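Local coordinates for protein glutamate--tRNA ligase (Elizabethkingia anophelis, PDB 6B1Z) that probably catalyses the ATP-dependent attachment of glutamate to its cognate tRNA, as a class I glutamyl-tRNA synthetase, at residues A[183-188]-A[334-339]. Numbering follows the deposited sequence.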
loop_
_atom_site.group_PDB
_atom_site.type_symbol
_atom_site.label_atom_id
_atom_site.label_comp_id
_atom_site.label_asym_id
_atom_site.label_seq_id
_atom_site.Cartn_x
_atom_site.Cartn_y
_atom_site.Cartn_z
ATOM N N ASP A 183 -6.265 2.527 -24.762
ATOM C CA ASP A 183 -6.087 2.070 -23.388
ATOM C C ASP A 183 -7.448 1.926 -22.716
ATOM O O ASP A 183 -8.338 2.750 -22.917
ATOM C CB ASP A 183 -5.229 3.068 -22.600
ATOM C CG ASP A 183 -4.836 2.535 -21.233
ATOM O OD1 ASP A 183 -5.479 2.924 -20.227
ATOM O OD2 ASP A 183 -3.923 1.689 -21.212
ATOM N N ILE A 184 -7.590 0.890 -21.875
ATOM C CA ILE A 184 -8.866 0.652 -21.204
ATOM C C ILE A 184 -9.236 1.818 -20.291
ATOM O O ILE A 184 -10.405 2.210 -20.214
ATOM C CB ILE A 184 -8.820 -0.686 -20.436
ATOM C CG1 ILE A 184 -8.841 -1.861 -21.417
ATOM C CG2 ILE A 184 -9.991 -0.787 -19.440
ATOM C CD1 ILE A 184 -8.486 -3.213 -20.748
ATOM N N ILE A 185 -8.257 2.389 -19.588
ATOM C CA ILE A 185 -8.519 3.518 -18.690
ATOM C C ILE A 185 -8.493 4.843 -19.439
ATOM O O ILE A 185 -9.385 5.686 -19.275
ATOM C CB ILE A 185 -7.489 3.550 -17.540
ATOM C CG1 ILE A 185 -7.387 2.202 -16.819
ATOM C CG2 ILE A 185 -7.830 4.689 -16.565
ATOM C CD1 ILE A 185 -8.539 1.898 -15.940
ATOM N N ARG A 186 -7.444 5.054 -20.231
ATOM C CA ARG A 186 -7.160 6.375 -20.776
ATOM C C ARG A 186 -7.813 6.630 -22.126
ATOM O O ARG A 186 -7.807 7.781 -22.583
ATOM C CB ARG A 186 -5.647 6.575 -20.889
ATOM C CG ARG A 186 -4.918 6.574 -19.531
ATOM C CD ARG A 186 -5.235 7.820 -18.720
ATOM N NE ARG A 186 -4.601 9.013 -19.278
ATOM C CZ ARG A 186 -3.473 9.539 -18.819
ATOM N NH1 ARG A 186 -2.861 8.988 -17.776
ATOM N NH2 ARG A 186 -2.964 10.625 -19.392
ATOM N N GLY A 187 -8.375 5.606 -22.767
ATOM C CA GLY A 187 -9.033 5.791 -24.057
ATOM C C GLY A 187 -8.063 5.794 -25.229
ATOM O O GLY A 187 -6.931 5.302 -25.161
ATOM N N LYS A 188 -8.537 6.370 -26.333
ATOM C CA LYS A 188 -7.778 6.410 -27.580
ATOM C C LYS A 188 -6.917 7.658 -27.632
ATOM O O LYS A 188 -7.363 8.758 -27.278
ATOM C CB LYS A 188 -8.709 6.383 -28.793
ATOM C CG LYS A 188 -9.469 5.066 -28.966
ATOM C CD LYS A 188 -10.496 5.190 -30.069
ATOM C CE LYS A 188 -11.197 3.866 -30.301
ATOM N NZ LYS A 188 -12.129 3.999 -31.467
ATOM N N PHE A 334 -16.254 -5.762 -9.311
ATOM C CA PHE A 334 -15.182 -4.981 -9.921
ATOM C C PHE A 334 -15.328 -4.938 -11.434
ATOM O O PHE A 334 -15.451 -5.974 -12.098
ATOM C CB PHE A 334 -13.813 -5.554 -9.563
ATOM C CG PHE A 334 -12.662 -4.699 -10.047
ATOM C CD1 PHE A 334 -12.397 -3.477 -9.450
ATOM C CD2 PHE A 334 -11.881 -5.104 -11.120
ATOM C CE1 PHE A 334 -11.344 -2.672 -9.894
ATOM C CE2 PHE A 334 -10.825 -4.320 -11.578
ATOM C CZ PHE A 334 -10.556 -3.097 -10.960
ATOM N N ASP A 335 -15.305 -3.726 -11.976
ATOM C CA ASP A 335 -15.389 -3.488 -13.411
ATOM C C ASP A 335 -14.258 -2.537 -13.767
ATOM O O ASP A 335 -14.283 -1.367 -13.375
ATOM C CB ASP A 335 -16.751 -2.908 -13.788
ATOM C CG ASP A 335 -16.928 -2.740 -15.283
ATOM O OD1 ASP A 335 -15.948 -2.904 -16.046
ATOM O OD2 ASP A 335 -18.069 -2.443 -15.694
ATOM N N LEU A 336 -13.260 -3.051 -14.486
ATOM C CA LEU A 336 -12.101 -2.248 -14.846
ATOM C C LEU A 336 -12.501 -1.029 -15.666
ATOM O O LEU A 336 -11.831 0.010 -15.604
ATOM C CB LEU A 336 -11.110 -3.126 -15.612
ATOM C CG LEU A 336 -9.685 -2.659 -15.848
ATOM C CD1 LEU A 336 -8.981 -2.322 -14.535
ATOM C CD2 LEU A 336 -8.961 -3.748 -16.615
ATOM N N ASN A 337 -13.604 -1.125 -16.413
ATOM C CA ASN A 337 -14.085 0.002 -17.206
ATOM C C ASN A 337 -14.677 1.109 -16.343
ATOM O O ASN A 337 -14.983 2.180 -16.876
ATOM C CB ASN A 337 -15.124 -0.470 -18.236
ATOM C CG ASN A 337 -14.553 -1.459 -19.242
ATOM O OD1 ASN A 337 -13.468 -1.258 -19.801
ATOM N ND2 ASN A 337 -15.284 -2.541 -19.477
ATOM N N LYS A 338 -14.849 0.873 -15.039
ATOM C CA LYS A 338 -15.348 1.856 -14.087
ATOM C C LYS A 338 -14.244 2.518 -13.269
ATOM O O LYS A 338 -14.542 3.386 -12.445
ATOM C CB LYS A 338 -16.361 1.204 -13.136
ATOM N N VAL A 339 -12.988 2.115 -13.452
ATOM C CA VAL A 339 -11.879 2.786 -12.782
ATOM C C VAL A 339 -11.663 4.153 -13.422
ATOM O O VAL A 339 -11.636 4.277 -14.654
ATOM C CB VAL A 339 -10.618 1.914 -12.863
ATOM C CG1 VAL A 339 -9.399 2.638 -12.280
ATOM C CG2 VAL A 339 -10.850 0.598 -12.117
HETATM O O HOH W 1 -11.958 5.902 -17.715
#
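The side-chain amide of N337 meets I184 at its oxygen: CG2 of I184 sits beyond OD1, 3.5 Å away and tilted out of the amide plane, so neither amide face is covered by the isoleucine. The D183 carboxylate, behind the touching residues, folds its own turn. Its OD1 takes the I185 N-H from 48° above the plane and, through the lone pair pointing away from OD2, the N-H of R186, with OD1 to R186 N at 2.9 Å; OD2 goes to H255. This Asx motif, with the paired backbone bonds between D183 and G187, closes the three-residue loop of the hairpin joining strands 178-183 and 187-192. Across the contact, D335 makes a plain Asx turn at the start of the short 3-10 turn 336-338, its OD1 accepting from N337 N (3.0 Å) from above the carboxylate plane.

The two turns meet through aliphatic groups. I184 and L336 cross at about a right angle, CG2 of I184 coming 4.1 Å from CG of L336. In I185, chi2 of -74° bends CD1 out of an extended chain and sets it against V339, 3.7 Å from CB; the same methyl also touches the L336 carbonyl oxygen. Strand 252-256 packs on both isoleucines, while F38 of helix 26-41 and I227 touch L336.

Polar links between the turns are slight. A water lies 3.0 Å from the I185 carbonyl O and makes a weak bond to V339 O. The carbonyl O of I184 is a ligand of the magnesium ion, whose positive charge would be expected to polarise it. Within the catalytic domain, then, an aspartate carboxylate and backbone bonds together brace each turn, and the hairpin tip joins the 334-339 loop mainly by van der Waals contact.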